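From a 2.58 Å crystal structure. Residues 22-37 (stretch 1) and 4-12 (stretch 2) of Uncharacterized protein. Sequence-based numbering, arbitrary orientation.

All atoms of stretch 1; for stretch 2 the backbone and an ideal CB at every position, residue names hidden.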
# COMPACT_ATOMS: atom_id res chain seq x y z
N ALA A 22 30.36 22.65 1.31
CA ALA A 22 30.34 21.81 0.11
C ALA A 22 29.00 21.09 -0.01
O ALA A 22 28.52 20.79 -1.12
CB ALA A 22 31.45 20.80 0.17
N LEU A 23 28.42 20.79 1.16
CA LEU A 23 27.13 20.18 1.25
C LEU A 23 26.12 21.21 0.76
O LEU A 23 25.30 20.86 -0.07
CB LEU A 23 26.81 19.70 2.68
CG LEU A 23 27.53 18.46 3.28
CD1 LEU A 23 27.04 18.18 4.70
CD2 LEU A 23 27.35 17.24 2.39
N GLU A 24 26.21 22.47 1.19
CA GLU A 24 25.24 23.51 0.69
C GLU A 24 25.24 23.64 -0.83
O GLU A 24 24.21 23.78 -1.46
CB GLU A 24 25.50 24.90 1.30
CG GLU A 24 24.61 25.25 2.49
CD GLU A 24 23.11 25.22 2.15
OE1 GLU A 24 22.32 24.80 3.01
OE2 GLU A 24 22.71 25.61 1.02
N VAL A 25 26.42 23.53 -1.40
CA VAL A 25 26.57 23.68 -2.83
C VAL A 25 25.83 22.54 -3.56
O VAL A 25 24.99 22.79 -4.43
CB VAL A 25 28.08 23.79 -3.20
CG1 VAL A 25 28.30 23.59 -4.70
CG2 VAL A 25 28.64 25.15 -2.76
N ARG A 26 26.15 21.29 -3.18
CA ARG A 26 25.62 20.10 -3.84
C ARG A 26 24.15 19.84 -3.47
O ARG A 26 23.39 19.30 -4.28
CB ARG A 26 26.50 18.89 -3.52
CG ARG A 26 26.08 17.58 -4.18
CD ARG A 26 26.24 17.55 -5.69
NE ARG A 26 25.81 16.27 -6.29
CZ ARG A 26 24.55 15.81 -6.38
NH1 ARG A 26 23.52 16.50 -5.93
NH2 ARG A 26 24.29 14.62 -6.94
N PHE A 27 23.76 20.28 -2.26
CA PHE A 27 22.45 19.94 -1.65
C PHE A 27 21.78 21.16 -1.01
O PHE A 27 21.52 21.18 0.20
CB PHE A 27 22.65 18.84 -0.58
CG PHE A 27 23.27 17.58 -1.14
CD1 PHE A 27 22.67 16.93 -2.20
CD2 PHE A 27 24.44 17.08 -0.63
CE1 PHE A 27 23.22 15.79 -2.73
CE2 PHE A 27 25.00 15.93 -1.15
CZ PHE A 27 24.38 15.28 -2.19
N PRO A 28 21.49 22.19 -1.83
CA PRO A 28 21.06 23.48 -1.31
C PRO A 28 19.76 23.35 -0.51
O PRO A 28 18.83 22.62 -0.92
CB PRO A 28 20.85 24.34 -2.57
CG PRO A 28 21.35 23.52 -3.73
CD PRO A 28 21.30 22.10 -3.29
N GLY A 29 19.73 24.02 0.64
CA GLY A 29 18.61 23.91 1.55
C GLY A 29 18.61 22.67 2.43
O GLY A 29 17.62 22.41 3.09
N TYR A 30 19.68 21.89 2.47
CA TYR A 30 19.64 20.60 3.19
C TYR A 30 19.42 20.75 4.68
O TYR A 30 19.77 21.74 5.25
CB TYR A 30 20.92 19.80 2.95
CG TYR A 30 22.12 20.29 3.72
CD1 TYR A 30 22.34 19.91 5.04
CD2 TYR A 30 23.04 21.11 3.13
CE1 TYR A 30 23.44 20.35 5.76
CE2 TYR A 30 24.16 21.55 3.84
CZ TYR A 30 24.35 21.17 5.16
OH TYR A 30 25.45 21.62 5.86
N ILE A 31 18.83 19.73 5.30
CA ILE A 31 18.65 19.65 6.73
C ILE A 31 19.57 18.54 7.24
O ILE A 31 19.71 17.51 6.60
CB ILE A 31 17.24 19.21 7.08
CG1 ILE A 31 16.22 20.01 6.30
CG2 ILE A 31 16.98 19.35 8.56
CD1 ILE A 31 16.21 21.48 6.63
N LEU A 32 20.17 18.76 8.39
CA LEU A 32 20.99 17.75 9.03
C LEU A 32 20.16 16.92 9.93
O LEU A 32 19.25 17.42 10.58
CB LEU A 32 22.08 18.37 9.90
CG LEU A 32 23.29 18.83 9.12
CD1 LEU A 32 24.18 19.69 9.99
CD2 LEU A 32 24.03 17.61 8.58
N GLU A 33 20.50 15.64 9.97
CA GLU A 33 19.87 14.65 10.83
C GLU A 33 20.92 13.72 11.36
O GLU A 33 21.78 13.27 10.64
CB GLU A 33 18.88 13.85 10.02
CG GLU A 33 18.05 12.90 10.81
CD GLU A 33 16.86 12.47 10.01
OE1 GLU A 33 16.76 11.26 9.71
OE2 GLU A 33 16.08 13.36 9.64
N THR A 34 20.84 13.44 12.64
CA THR A 34 21.84 12.62 13.29
C THR A 34 21.44 11.15 13.34
O THR A 34 20.25 10.83 13.59
CB THR A 34 22.00 13.11 14.70
OG1 THR A 34 22.80 14.27 14.64
CG2 THR A 34 22.75 12.15 15.51
N TYR A 35 22.41 10.26 13.10
CA TYR A 35 22.19 8.81 13.35
C TYR A 35 23.26 8.22 14.26
O TYR A 35 24.31 8.80 14.43
CB TYR A 35 22.09 8.02 12.05
CG TYR A 35 23.37 7.90 11.22
CD1 TYR A 35 23.81 8.93 10.39
CD2 TYR A 35 24.12 6.74 11.22
CE1 TYR A 35 24.95 8.80 9.62
CE2 TYR A 35 25.25 6.59 10.44
CZ TYR A 35 25.66 7.61 9.64
OH TYR A 35 26.80 7.44 8.88
N TYR A 36 22.96 7.06 14.83
CA TYR A 36 23.85 6.34 15.75
C TYR A 36 24.28 4.99 15.18
O TYR A 36 23.86 4.61 14.09
CB TYR A 36 23.12 6.13 17.07
CG TYR A 36 22.64 7.44 17.67
CD1 TYR A 36 21.47 8.06 17.21
CD2 TYR A 36 23.36 8.05 18.69
CE1 TYR A 36 21.04 9.27 17.75
CE2 TYR A 36 22.94 9.23 19.25
CZ TYR A 36 21.78 9.84 18.78
OH TYR A 36 21.40 11.03 19.36
N GLN A 37 25.14 4.28 15.89
CA GLN A 37 25.62 2.99 15.43
C GLN A 37 24.47 1.98 15.46
O GLN A 37 24.31 1.12 14.58
CB GLN A 37 26.74 2.51 16.36
CG GLN A 37 27.56 1.36 15.78
CD GLN A 37 27.56 0.04 16.57
OE1 GLN A 37 26.69 -0.21 17.41
NE2 GLN A 37 28.53 -0.84 16.27
N UNK A 4 13.00 18.96 -0.58
CA UNK A 4 14.12 19.19 0.28
C UNK A 4 15.04 18.00 0.38
O UNK A 4 14.86 17.00 -0.33
CB UNK A 4 13.63 19.59 1.67
N UNK A 5 16.04 18.14 1.26
CA UNK A 5 17.12 17.20 1.37
C UNK A 5 17.52 16.98 2.82
O UNK A 5 17.69 17.92 3.60
CB UNK A 5 18.32 17.68 0.55
N UNK A 6 17.68 15.71 3.18
CA UNK A 6 18.16 15.36 4.48
C UNK A 6 19.52 14.70 4.35
O UNK A 6 19.72 13.77 3.54
CB UNK A 6 17.17 14.45 5.20
N UNK A 7 20.46 15.20 5.13
CA UNK A 7 21.78 14.63 5.18
C UNK A 7 21.92 14.05 6.56
O UNK A 7 21.75 14.74 7.56
CB UNK A 7 22.87 15.66 4.87
N UNK A 8 22.17 12.74 6.60
CA UNK A 8 22.29 12.00 7.82
C UNK A 8 23.75 11.92 8.08
O UNK A 8 24.54 11.53 7.21
CB UNK A 8 21.63 10.62 7.75
N UNK A 9 24.07 12.18 9.33
CA UNK A 9 25.41 12.47 9.76
C UNK A 9 25.65 11.73 11.07
O UNK A 9 24.85 11.80 11.94
CB UNK A 9 25.63 13.98 9.91
N UNK A 10 26.73 10.97 11.20
CA UNK A 10 26.89 10.24 12.43
C UNK A 10 26.90 11.12 13.64
O UNK A 10 27.44 12.22 13.60
CB UNK A 10 28.18 9.42 12.39
N UNK A 11 26.32 10.60 14.71
CA UNK A 11 26.22 11.31 15.95
C UNK A 11 27.59 11.67 16.47
O UNK A 11 28.48 10.82 16.50
CB UNK A 11 25.45 10.48 16.98
N UNK A 12 27.71 12.94 16.85
CA UNK A 12 28.88 13.44 17.53
C UNK A 12 30.12 13.61 16.68
O UNK A 12 31.23 13.53 17.20
CB UNK A 12 29.21 12.50 18.69

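Stretch 2 runs parallel to strand 31-35. Position 4 has phi 137°, which by itself favours glycine, and an ideal CB would sit 5.1 Å from Gly 29 O, touching nothing. The residue is Gly 4.

At position 5 the CB points sideways, 4.1 Å from Tyr 30 CB and 4.6 Å from Phe 27 CB. The turn from Phe 27 to Tyr 30 offers mostly carbon here, so a branched or long aliphatic would suit. It is Ile 5, whose CD1 lies 3.8 Å from Phe 27 CB and 4.2 Å from Pro 28 CD. Its backbone O accepts from Ile 31 N at 2.7 Å, and water 1 links Ile 5 N to Gly 29 O.

Position 6 points to the sheet face that carries Ile 31, Glu 33 and Tyr 35. Its CB is 4.7 Å from Glu 33 OE2. An aliphatic, a polar or a basic residue could fit. Ile 6 is found, with CG2 3.7 Å from Glu 33 OE2.

Position 7 turns to the other face, among Leu 23, Tyr 30 and Leu 32. The CB is 4.3 Å from Tyr 30 CD1 and 4.4 Å from Leu 32 CD2, so a small or medium aliphatic is expected. Val 7 puts CG2 3.9 Å from Tyr 30 CD1 and CG1 4.2 Å from Leu 23 CD1. Its N donates to Ile 31 O (2.8 Å), and its O accepts from Glu 33 N (2.9 Å).

Position 8 lies between a carboxylate and an aromatic ring, with the CB 3.8 Å from Tyr 35 CD1. Lysine, arginine or a long polar chain would suit. Arg 8 sets its guanidinium over one face of the Tyr 35 ring, an off-centre cation-pi contact with CZ 4.4 Å from the ring centroid. Glu 33 OE1 is 4.4 Å from Arg 8 NE, beyond a salt bridge; water 2 joins these two atoms.

Position 9 has its CB 4.2 Å from Leu 32 CD2, which favours an aliphatic. Val 9 brings CG2 to 3.7 Å from Leu 32 CD2. Its N donates to Glu 33 O.

At position 10 phi is -57° and the N meets Tyr 35 CE1 at 3.2 Å, with no acceptor for it in stretch 1. Proline fits well, though others could. Pro 10 lays CA over the Tyr 35 face opposite Arg 8, 4.0 Å from the centroid.

Position 11 points sideways, its CB 3.6 Å from Tyr 36 CE2. A flat ring would suit. His 11 forms an offset stack with Tyr 36, centroids 4.6 Å apart.

Position 12 has phi 74° and nothing nearby: Gly 12.

Stretch 2 4-12: GIIVRVPHG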
# COMPACT_ATOMS: atom_id res chain seq x y z
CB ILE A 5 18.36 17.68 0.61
CG1 ILE A 5 18.00 18.16 -0.80
CG2 ILE A 5 19.40 16.55 0.51
CD1 ILE A 5 19.00 19.11 -1.42
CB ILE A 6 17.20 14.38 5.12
CG1 ILE A 6 15.83 15.07 5.32
CG2 ILE A 6 17.78 13.86 6.41
CD1 ILE A 6 14.83 14.32 6.18
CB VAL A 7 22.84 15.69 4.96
CG1 VAL A 7 24.22 15.10 5.16
CG2 VAL A 7 22.70 16.30 3.56
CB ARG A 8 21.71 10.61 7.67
CG ARG A 8 20.22 10.64 7.38
CD ARG A 8 19.66 9.27 7.12
NE ARG A 8 19.86 8.43 8.27
CZ ARG A 8 20.66 7.36 8.29
NH1 ARG A 8 21.38 6.96 7.23
NH2 ARG A 8 20.77 6.66 9.39
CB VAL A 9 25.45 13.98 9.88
CG1 VAL A 9 26.13 14.44 11.14
CG2 VAL A 9 26.07 14.58 8.64
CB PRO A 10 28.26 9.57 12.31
CG PRO A 10 28.89 10.15 11.12
CD PRO A 10 27.78 10.61 10.24
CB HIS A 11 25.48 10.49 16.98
CG HIS A 11 25.58 11.06 18.36
ND1 HIS A 11 24.78 12.11 18.79
CD2 HIS A 11 26.39 10.74 19.40
CE1 HIS A 11 25.10 12.40 20.04
NE2 HIS A 11 26.06 11.58 20.43
O HOH W 1 15.75 20.57 3.01
O HOH W 2 18.26 9.13 10.81
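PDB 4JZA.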